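Sugar-binding transport ATP-binding protein (Pyrococcus horikoshii, PDB 1V43) binds ATP and probably hydrolyses it as the nucleotide-binding subunit of an ABC transporter that takes up sugars. Local coordinates at residues L285-E296 against K352-F363; A308-F316 against I325-E333. All blocks are in the same frame, centred on the assembly; numbering follows the deposited sequence.

Overall arrangement
Both contacts lie in the C-terminal OB-type region of the chain, away from the ATP-binding residues, with centres about 12 Å apart. Contact 1 pairs two segments twice, once in each of two antiparallel sheets, and so ties the sheets together; contact 2, nested inside the chain loop that contact 1 closes, is a hairpin within one of them. They share that sheet, where Met355 N and Val353 N reach Ala308 O and Leu310 O, and Phe330 packs on Val353. Contact 1 is partly buried, with Phe286, Ile288 and Met355 buried and a salt bridge at its solvent-facing end. Contact 2 is more buried, yet its bulged end turns toward the second subunit.

Contact 1. Residues L285-E296 against K352-F363; sequences LFGIRPEHMTVE and KVIMDLDMIHVF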
loop_
_atom_site.group_PDB
_atom_site.type_symbol
_atom_site.label_atom_id
_atom_site.label_comp_id
_atom_site.label_asym_id
_atom_site.label_seq_id
_atom_site.Cartn_x
_atom_site.Cartn_y
_atom_site.Cartn_z
ATOM N N LEU A 285 -23.946 13.436 6.482
ATOM C CA LEU A 285 -22.641 12.836 6.705
ATOM C C LEU A 285 -21.556 13.845 6.327
ATOM O O LEU A 285 -21.502 14.324 5.192
ATOM C CB LEU A 285 -22.505 11.551 5.883
ATOM C CG LEU A 285 -23.542 10.463 6.191
ATOM C CD1 LEU A 285 -23.286 9.249 5.325
ATOM C CD2 LEU A 285 -23.483 10.073 7.671
ATOM N N PHE A 286 -20.727 14.184 7.308
ATOM C CA PHE A 286 -19.621 15.127 7.156
ATOM C C PHE A 286 -18.368 14.346 6.753
ATOM O O PHE A 286 -18.112 13.265 7.275
ATOM C CB PHE A 286 -19.373 15.833 8.490
ATOM C CG PHE A 286 -18.112 16.657 8.531
ATOM C CD1 PHE A 286 -18.038 17.878 7.875
ATOM C CD2 PHE A 286 -17.005 16.218 9.243
ATOM C CE1 PHE A 286 -16.882 18.649 7.934
ATOM C CE2 PHE A 286 -15.850 16.983 9.305
ATOM C CZ PHE A 286 -15.791 18.202 8.650
ATOM N N GLY A 287 -17.588 14.898 5.835
ATOM C CA GLY A 287 -16.387 14.215 5.404
ATOM C C GLY A 287 -15.206 15.137 5.167
ATOM O O GLY A 287 -15.345 16.211 4.578
ATOM N N ILE A 288 -14.036 14.729 5.649
ATOM C CA ILE A 288 -12.818 15.503 5.445
ATOM C C ILE A 288 -11.689 14.491 5.424
ATOM O O ILE A 288 -11.637 13.612 6.278
ATOM C CB ILE A 288 -12.605 16.572 6.551
ATOM C CG1 ILE A 288 -11.380 17.412 6.201
ATOM C CG2 ILE A 288 -12.473 15.923 7.921
ATOM C CD1 ILE A 288 -11.110 18.502 7.179
ATOM N N ARG A 289 -10.817 14.582 4.417
ATOM C CA ARG A 289 -9.714 13.623 4.279
ATOM C C ARG A 289 -8.566 13.880 5.246
ATOM O O ARG A 289 -8.254 15.029 5.532
ATOM C CB ARG A 289 -9.150 13.642 2.846
ATOM C CG ARG A 289 -10.131 13.226 1.768
ATOM C CD ARG A 289 -9.402 13.077 0.453
ATOM N NE ARG A 289 -10.283 12.854 -0.685
ATOM C CZ ARG A 289 -10.732 11.675 -1.083
ATOM N NH1 ARG A 289 -10.394 10.572 -0.426
ATOM N NH2 ARG A 289 -11.477 11.590 -2.180
ATOM N N PRO A 290 -7.924 12.807 5.747
ATOM C CA PRO A 290 -6.790 12.857 6.684
ATOM C C PRO A 290 -5.729 13.862 6.208
ATOM O O PRO A 290 -5.179 14.629 7.003
ATOM C CB PRO A 290 -6.248 11.428 6.659
ATOM C CG PRO A 290 -7.507 10.598 6.430
ATOM C CD PRO A 290 -8.231 11.413 5.360
ATOM N N GLU A 291 -5.463 13.850 4.903
ATOM C CA GLU A 291 -4.473 14.741 4.302
ATOM C C GLU A 291 -4.971 16.174 4.130
ATOM O O GLU A 291 -4.215 17.028 3.671
ATOM C CB GLU A 291 -4.013 14.211 2.935
ATOM C CG GLU A 291 -5.102 14.240 1.849
ATOM C CD GLU A 291 -5.856 12.917 1.715
ATOM O OE1 GLU A 291 -6.088 12.243 2.736
ATOM O OE2 GLU A 291 -6.227 12.557 0.579
ATOM N N HIS A 292 -6.233 16.440 4.478
ATOM C CA HIS A 292 -6.756 17.795 4.353
ATOM C C HIS A 292 -6.910 18.446 5.714
ATOM O O HIS A 292 -7.622 19.434 5.878
ATOM C CB HIS A 292 -8.086 17.822 3.582
ATOM C CG HIS A 292 -7.939 17.470 2.132
ATOM N ND1 HIS A 292 -6.758 17.652 1.446
ATOM C CD2 HIS A 292 -8.799 16.895 1.256
ATOM C CE1 HIS A 292 -6.889 17.195 0.214
ATOM N NE2 HIS A 292 -8.118 16.730 0.072
ATOM N N MET A 293 -6.213 17.876 6.684
ATOM C CA MET A 293 -6.201 18.377 8.048
ATOM C C MET A 293 -4.741 18.460 8.437
ATOM O O MET A 293 -3.870 17.919 7.750
ATOM C CB MET A 293 -6.912 17.409 8.993
ATOM C CG MET A 293 -8.407 17.249 8.744
ATOM S SD MET A 293 -9.081 15.808 9.598
ATOM C CE MET A 293 -9.136 16.395 11.084
ATOM N N THR A 294 -4.469 19.137 9.542
ATOM C CA THR A 294 -3.107 19.261 10.032
ATOM C C THR A 294 -3.182 19.473 11.540
ATOM O O THR A 294 -4.266 19.434 12.120
ATOM C CB THR A 294 -2.385 20.440 9.358
ATOM O OG1 THR A 294 -0.977 20.344 9.618
ATOM C CG2 THR A 294 -2.916 21.779 9.881
ATOM N N VAL A 295 -2.034 19.670 12.175
ATOM C CA VAL A 295 -1.985 19.898 13.621
ATOM C C VAL A 295 -1.298 21.236 13.893
ATOM O O VAL A 295 -0.340 21.586 13.214
ATOM C CB VAL A 295 -1.174 18.790 14.344
ATOM C CG1 VAL A 295 -0.878 19.215 15.761
ATOM C CG2 VAL A 295 -1.943 17.482 14.358
ATOM N N GLU A 296 -1.781 21.978 14.884
ATOM C CA GLU A 296 -1.173 23.262 15.222
ATOM C C GLU A 296 0.316 23.116 15.505
ATOM O O GLU A 296 0.744 22.147 16.143
ATOM C CB GLU A 296 -1.827 23.875 16.460
ATOM C CG GLU A 296 -1.067 25.108 16.967
ATOM C CD GLU A 296 -1.601 25.645 18.283
ATOM O OE1 GLU A 296 -1.469 24.928 19.322
ATOM O OE2 GLU A 296 -2.148 26.790 18.276
ATOM N N LYS A 352 -4.225 20.418 18.550
ATOM C CA LYS A 352 -5.220 21.295 17.948
ATOM C C LYS A 352 -5.301 20.860 16.498
ATOM O O LYS A 352 -4.418 21.168 15.707
ATOM C CB LYS A 352 -4.791 22.766 17.995
ATOM C CG LYS A 352 -5.096 23.491 19.289
ATOM C CD LYS A 352 -4.543 24.922 19.259
ATOM C CE LYS A 352 -4.616 25.585 20.636
ATOM N NZ LYS A 352 -3.862 26.877 20.685
ATOM N N VAL A 353 -6.353 20.134 16.155
ATOM C CA VAL A 353 -6.520 19.675 14.792
ATOM C C VAL A 353 -7.110 20.797 13.946
ATOM O O VAL A 353 -8.133 21.386 14.296
ATOM C CB VAL A 353 -7.442 18.454 14.736
ATOM C CG1 VAL A 353 -7.626 18.027 13.294
ATOM C CG2 VAL A 353 -6.848 17.307 15.561
ATOM N N ILE A 354 -6.455 21.089 12.829
ATOM C CA ILE A 354 -6.906 22.139 11.925
ATOM C C ILE A 354 -7.457 21.552 10.628
ATOM O O ILE A 354 -6.717 20.921 9.872
ATOM C CB ILE A 354 -5.746 23.092 11.565
ATOM C CG1 ILE A 354 -4.971 23.479 12.824
ATOM C CG2 ILE A 354 -6.294 24.347 10.908
ATOM C CD1 ILE A 354 -3.842 24.464 12.567
ATOM N N MET A 355 -8.748 21.769 10.379
ATOM C CA MET A 355 -9.417 21.287 9.172
ATOM C C MET A 355 -9.468 22.356 8.068
ATOM O O MET A 355 -9.746 23.539 8.336
ATOM C CB MET A 355 -10.864 20.870 9.477
ATOM C CG MET A 355 -11.053 19.960 10.676
ATOM S SD MET A 355 -12.732 19.274 10.749
ATOM C CE MET A 355 -13.675 20.582 9.942
ATOM N N ASP A 356 -9.213 21.937 6.830
ATOM C CA ASP A 356 -9.280 22.856 5.696
ATOM C C ASP A 356 -10.733 22.875 5.228
ATOM O O ASP A 356 -11.192 21.952 4.549
ATOM C CB ASP A 356 -8.386 22.391 4.537
ATOM C CG ASP A 356 -8.308 23.423 3.407
ATOM O OD1 ASP A 356 -9.259 24.225 3.235
ATOM O OD2 ASP A 356 -7.298 23.430 2.678
ATOM N N LEU A 357 -11.443 23.934 5.597
ATOM C CA LEU A 357 -12.847 24.108 5.256
ATOM C C LEU A 357 -13.161 24.041 3.765
ATOM O O LEU A 357 -14.276 23.690 3.379
ATOM C CB LEU A 357 -13.352 25.434 5.845
ATOM C CG LEU A 357 -14.258 25.340 7.083
ATOM C CD1 LEU A 357 -13.923 24.109 7.908
ATOM C CD2 LEU A 357 -14.106 26.598 7.922
ATOM N N ASP A 358 -12.187 24.367 2.928
ATOM C CA ASP A 358 -12.403 24.331 1.492
ATOM C C ASP A 358 -12.326 22.914 0.926
ATOM O O ASP A 358 -12.688 22.683 -0.227
ATOM C CB ASP A 358 -11.394 25.245 0.793
ATOM C CG ASP A 358 -11.722 26.724 0.976
ATOM O OD1 ASP A 358 -10.778 27.536 1.086
ATOM O OD2 ASP A 358 -12.924 27.078 0.999
ATOM N N MET A 359 -11.864 21.970 1.742
ATOM C CA MET A 359 -11.746 20.574 1.319
ATOM C C MET A 359 -12.802 19.689 1.990
ATOM O O MET A 359 -12.700 18.467 1.968
ATOM C CB MET A 359 -10.355 20.020 1.654
ATOM C CG MET A 359 -9.195 20.739 0.978
ATOM S SD MET A 359 -9.358 20.825 -0.817
ATOM C CE MET A 359 -8.665 19.342 -1.297
ATOM N N ILE A 360 -13.818 20.309 2.574
ATOM C CA ILE A 360 -14.863 19.562 3.259
ATOM C C ILE A 360 -15.967 19.048 2.345
ATOM O O ILE A 360 -16.231 19.615 1.291
ATOM C CB ILE A 360 -15.479 20.426 4.383
ATOM C CG1 ILE A 360 -14.524 20.442 5.579
ATOM C CG2 ILE A 360 -16.858 19.919 4.760
ATOM C CD1 ILE A 360 -15.048 21.176 6.785
ATOM N N HIS A 361 -16.596 17.955 2.755
ATOM C CA HIS A 361 -17.696 17.361 1.999
ATOM C C HIS A 361 -18.873 17.091 2.946
ATOM O O HIS A 361 -18.691 16.955 4.159
ATOM C CB HIS A 361 -17.256 16.039 1.351
ATOM C CG HIS A 361 -16.073 16.173 0.443
ATOM N ND1 HIS A 361 -16.184 16.553 -0.878
ATOM C CD2 HIS A 361 -14.746 16.046 0.688
ATOM C CE1 HIS A 361 -14.977 16.655 -1.405
ATOM N NE2 HIS A 361 -14.087 16.353 -0.476
ATOM N N VAL A 362 -20.072 17.019 2.377
ATOM C CA VAL A 362 -21.291 16.746 3.129
ATOM C C VAL A 362 -22.154 15.845 2.250
ATOM O O VAL A 362 -22.450 16.192 1.113
ATOM C CB VAL A 362 -22.091 18.034 3.416
ATOM C CG1 VAL A 362 -23.287 17.699 4.319
ATOM C CG2 VAL A 362 -21.191 19.093 4.051
ATOM N N PHE A 363 -22.547 14.686 2.761
ATOM C CA PHE A 363 -23.364 13.765 1.981
ATOM C C PHE A 363 -24.715 13.505 2.663
ATOM O O PHE A 363 -24.793 13.374 3.890
ATOM C CB PHE A 363 -22.640 12.416 1.798
ATOM C CG PHE A 363 -21.213 12.531 1.314
ATOM C CD1 PHE A 363 -20.185 12.853 2.198
ATOM C CD2 PHE A 363 -20.895 12.301 -0.027
ATOM C CE1 PHE A 363 -18.857 12.943 1.755
ATOM C CE2 PHE A 363 -19.572 12.389 -0.485
ATOM C CZ PHE A 363 -18.555 12.711 0.413
HETATM O O HOH W 1 -11.790 15.194 -1.783
#
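Residues 285-288 run antiparallel to 361-363, and residues 293-295 to 352-356, with strand axes 4.6 and 4.5 Å apart and two-way backbone bonding at Leu285-Phe363, Gly287-His361 and Thr294-Ile354. Between the two ladders the chain turns through Arg289-Glu291 on one side and Leu357-Ile360 on the other, where an Asx turn from Asp356 OD1 to Asp358 N shapes the bend. Where the two sheets meet, Ile360 CD1 comes to the edge of the Phe286 ring, 3.3 Å from its CE1. Met355 reaches the same ring from the opposite direction: its CE lies 3.4 Å from Phe286 CZ, and its sulfur sits at the edge in a Met-aromatic contact. With CG1 anti to the backbone N (chi1 -175°) and an extended chain, Ile288 pushes CD1 tightly against Met355 CB, at 3.3 Å. At the turn, Met359, bent at chi2 and chi3, folds back over one face of the His292 imidazole, its SD nearly above the ring centre, 4.4 Å from the centroid, and its CE toward the rim in a CH-pi contact; Glu291 CG lies over the opposite face, toward the rim. A water bridges Arg289 NE and His361 NE2. At the far end Glu296 and Lys352 extend side by side, and NZ meets OE2 on its syn side at 3.0 Å in a salt bridge. Two strand pairs passing from one antiparallel sheet into the next are consistent with this MalK-like ATPase's OB-type (TOBE) domain.

Contact 2. Residues A308-F316 against I325-E333; sequences ARLIGKVDF and ILHVKFGDE
Strands 308-316 and 325-330 form a beta hairpin interrupted by a classic beta bulge, in which Asp315 and Phe316 both face His327. The backbone bonds define it: His327 O takes Asp315 N at 2.7 Å and, more weakly, Phe316 N at 3.4 Å, so one carbonyl serves two consecutive amides. His327 N returns a bond to Phe316 O, while Lys329 N gives a nearly straight one, 175° at the hydrogen, to Lys313 O. Past Val314 and Val328, a non-hydrogen-bonded pair, the strands diverge toward Leu310, and a type II' turn at Phe330-Glu333 leads into the next strand.

The aromatic contact lies at the bulge. Phe316 and His327 run side by side, and the phenyl presents its edge to the imidazole face with the planes at 65°; Phe316 CD2 hangs 3.9 Å from His327 CE1, near the ring rim. His327 NE2 is hydrogen-bonded to Glu318, which would limit rotation of the imidazole. Both side chains also pack on the second subunit, Phe316 on its Ala182 and His327 on its Val178.

Within the hairpin, opposite charges only come near each other. Lys329, extended beyond CG, passes obliquely beside Asp315, bringing CE to 3.4 Å from OD1 but leaving NZ beyond salt-bridge range; Asp315 OD2 instead pairs with Lys186 of the second subunit.

Apolar packing closes the opposite end. Leu310 crosses the Phe330 side chain at about a right angle, its CB over one ring face toward the rim and its CD2 modelled 3.3 Å from CE2 of the poorly ordered Phe330 ring.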
loop_
_atom_site.group_PDB
_atom_site.type_symbol
_atom_site.label_atom_id
_atom_site.label_comp_id
_atom_site.label_asym_id
_atom_site.label_seq_id
_atom_site.Cartn_x
_atom_site.Cartn_y
_atom_site.Cartn_z
ATOM N N ALA A 308 -10.977 25.420 10.498
ATOM C CA ALA A 308 -11.762 25.091 11.677
ATOM C C ALA A 308 -10.818 24.361 12.626
ATOM O O ALA A 308 -9.993 23.554 12.196
ATOM C CB ALA A 308 -12.926 24.204 11.306
ATOM N N ARG A 309 -10.931 24.672 13.912
ATOM C CA ARG A 309 -10.099 24.067 14.949
ATOM C C ARG A 309 -10.931 23.141 15.850
ATOM O O ARG A 309 -12.144 23.322 15.989
ATOM C CB ARG A 309 -9.466 25.161 15.823
ATOM C CG ARG A 309 -8.047 25.590 15.463
ATOM C CD ARG A 309 -7.959 26.488 14.232
ATOM N NE ARG A 309 -6.581 26.946 14.028
ATOM C CZ ARG A 309 -6.152 27.628 12.969
ATOM N NH1 ARG A 309 -6.986 27.948 11.992
ATOM N NH2 ARG A 309 -4.881 27.988 12.882
ATOM N N LEU A 310 -10.274 22.148 16.450
ATOM C CA LEU A 310 -10.927 21.208 17.369
ATOM C C LEU A 310 -9.831 20.531 18.172
ATOM O O LEU A 310 -9.035 19.772 17.621
ATOM C CB LEU A 310 -11.721 20.123 16.628
ATOM C CG LEU A 310 -12.572 20.430 15.394
ATOM C CD1 LEU A 310 -11.681 20.495 14.160
ATOM C CD2 LEU A 310 -13.610 19.332 15.206
ATOM N N ILE A 311 -9.777 20.803 19.469
ATOM C CA ILE A 311 -8.755 20.192 20.307
ATOM C C ILE A 311 -9.125 18.750 20.635
ATOM O O ILE A 311 -10.275 18.447 20.947
ATOM C CB ILE A 311 -8.540 20.995 21.614
ATOM C CG1 ILE A 311 -7.858 22.329 21.283
ATOM C CG2 ILE A 311 -7.701 20.185 22.600
ATOM C CD1 ILE A 311 -7.467 23.172 22.492
ATOM N N GLY A 312 -8.146 17.859 20.543
ATOM C CA GLY A 312 -8.411 16.466 20.827
ATOM C C GLY A 312 -7.170 15.749 21.289
ATOM O O GLY A 312 -6.072 16.297 21.225
ATOM N N LYS A 313 -7.340 14.524 21.767
ATOM C CA LYS A 313 -6.210 13.733 22.230
ATOM C C LYS A 313 -5.857 12.667 21.212
ATOM O O LYS A 313 -6.736 12.057 20.598
ATOM C CB LYS A 313 -6.519 13.058 23.575
ATOM C CG LYS A 313 -6.485 14.006 24.765
ATOM C CD LYS A 313 -6.719 13.270 26.072
ATOM C CE LYS A 313 -6.638 14.214 27.262
ATOM N NZ LYS A 313 -6.863 13.492 28.545
ATOM N N VAL A 314 -4.558 12.463 21.036
ATOM C CA VAL A 314 -4.050 11.461 20.120
ATOM C C VAL A 314 -4.263 10.089 20.735
ATOM O O VAL A 314 -3.759 9.808 21.815
ATOM C CB VAL A 314 -2.544 11.629 19.887
ATOM C CG1 VAL A 314 -2.047 10.538 18.962
ATOM C CG2 VAL A 314 -2.256 13.004 19.311
ATOM N N ASP A 315 -5.006 9.241 20.043
ATOM C CA ASP A 315 -5.276 7.893 20.513
ATOM C C ASP A 315 -4.222 6.885 20.035
ATOM O O ASP A 315 -3.945 5.896 20.711
ATOM C CB ASP A 315 -6.648 7.457 20.018
ATOM C CG ASP A 315 -7.041 6.096 20.531
ATOM O OD1 ASP A 315 -7.187 5.945 21.761
ATOM O OD2 ASP A 315 -7.203 5.182 19.704
ATOM N N PHE A 316 -3.650 7.126 18.862
ATOM C CA PHE A 316 -2.638 6.224 18.317
ATOM C C PHE A 316 -1.879 6.886 17.178
ATOM O O PHE A 316 -2.400 7.775 16.490
ATOM C CB PHE A 316 -3.282 4.937 17.810
ATOM C CG PHE A 316 -2.290 3.874 17.415
ATOM C CD1 PHE A 316 -1.553 3.189 18.385
ATOM C CD2 PHE A 316 -2.109 3.536 16.076
ATOM C CE1 PHE A 316 -0.649 2.179 18.031
ATOM C CE2 PHE A 316 -1.206 2.523 15.706
ATOM C CZ PHE A 316 -0.476 1.846 16.688
ATOM N N ILE A 325 0.694 9.068 10.534
ATOM C CA ILE A 325 -0.762 9.114 10.645
ATOM C C ILE A 325 -1.258 9.109 12.085
ATOM O O ILE A 325 -1.043 8.152 12.837
ATOM C CB ILE A 325 -1.418 7.947 9.905
ATOM C CG1 ILE A 325 -0.900 7.910 8.473
ATOM C CG2 ILE A 325 -2.957 8.124 9.902
ATOM C CD1 ILE A 325 -1.446 6.770 7.662
ATOM N N LEU A 326 -1.946 10.179 12.459
ATOM C CA LEU A 326 -2.470 10.303 13.813
ATOM C C LEU A 326 -3.947 9.947 13.894
ATOM O O LEU A 326 -4.746 10.393 13.065
ATOM C CB LEU A 326 -2.313 11.737 14.313
ATOM C CG LEU A 326 -0.968 12.428 14.126
ATOM C CD1 LEU A 326 -1.089 13.860 14.656
ATOM C CD2 LEU A 326 0.130 11.660 14.847
ATOM N N HIS A 327 -4.301 9.139 14.890
ATOM C CA HIS A 327 -5.694 8.776 15.123
ATOM C C HIS A 327 -6.060 9.668 16.301
ATOM O O HIS A 327 -5.646 9.413 17.432
ATOM C CB HIS A 327 -5.835 7.299 15.495
ATOM C CG HIS A 327 -5.278 6.355 14.469
ATOM N ND1 HIS A 327 -5.553 5.005 14.477
ATOM C CD2 HIS A 327 -4.429 6.557 13.433
ATOM C CE1 HIS A 327 -4.899 4.415 13.491
ATOM N NE2 HIS A 327 -4.208 5.335 12.843
ATOM N N VAL A 328 -6.802 10.738 16.016
ATOM C CA VAL A 328 -7.192 11.701 17.030
ATOM C C VAL A 328 -8.660 11.593 17.378
ATOM O O VAL A 328 -9.510 11.483 16.491
ATOM C CB VAL A 328 -6.945 13.149 16.558
ATOM C CG1 VAL A 328 -7.097 14.102 17.735
ATOM C CG2 VAL A 328 -5.578 13.276 15.936
ATOM N N LYS A 329 -8.952 11.633 18.674
ATOM C CA LYS A 329 -10.326 11.557 19.141
ATOM C C LYS A 329 -10.990 12.922 19.067
ATOM O O LYS A 329 -10.587 13.847 19.758
ATOM C CB LYS A 329 -10.384 11.061 20.588
ATOM C CG LYS A 329 -10.087 9.581 20.781
ATOM C CD LYS A 329 -10.365 9.181 22.227
ATOM C CE LYS A 329 -10.043 7.718 22.506
ATOM N NZ LYS A 329 -10.313 7.367 23.935
ATOM N N PHE A 330 -11.994 13.039 18.203
ATOM C CA PHE A 330 -12.762 14.271 18.039
ATOM C C PHE A 330 -13.996 14.070 18.903
ATOM O O PHE A 330 -14.941 13.398 18.484
ATOM C CB PHE A 330 -13.200 14.438 16.582
ATOM C CG PHE A 330 -12.239 15.217 15.740
ATOM C CD1 PHE A 330 -10.867 15.026 15.860
ATOM C CD2 PHE A 330 -12.711 16.127 14.801
ATOM C CE1 PHE A 330 -9.978 15.734 15.055
ATOM C CE2 PHE A 330 -11.831 16.839 13.992
ATOM C CZ PHE A 330 -10.464 16.641 14.119
ATOM N N GLY A 331 -13.996 14.644 20.102
ATOM C CA GLY A 331 -15.134 14.450 20.976
ATOM C C GLY A 331 -15.248 12.951 21.157
ATOM O O GLY A 331 -14.268 12.300 21.521
ATOM N N ASP A 332 -16.424 12.395 20.879
ATOM C CA ASP A 332 -16.641 10.952 21.007
ATOM C C ASP A 332 -16.180 10.209 19.759
ATOM O O ASP A 332 -16.163 8.974 19.733
ATOM C CB ASP A 332 -18.128 10.637 21.225
ATOM C CG ASP A 332 -18.651 11.138 22.558
ATOM O OD1 ASP A 332 -18.038 10.811 23.601
ATOM O OD2 ASP A 332 -19.684 11.847 22.559
ATOM N N GLU A 333 -15.802 10.966 18.732
ATOM C CA GLU A 333 -15.380 10.382 17.466
ATOM C C GLU A 333 -13.881 10.152 17.322
ATOM O O GLU A 333 -13.078 10.679 18.090
ATOM C CB GLU A 333 -15.872 11.259 16.320
ATOM C CG GLU A 333 -16.572 10.484 15.231
ATOM C CD GLU A 333 -17.798 9.755 15.732
ATOM O OE1 GLU A 333 -18.682 10.411 16.323
ATOM O OE2 GLU A 333 -17.880 8.525 15.531
#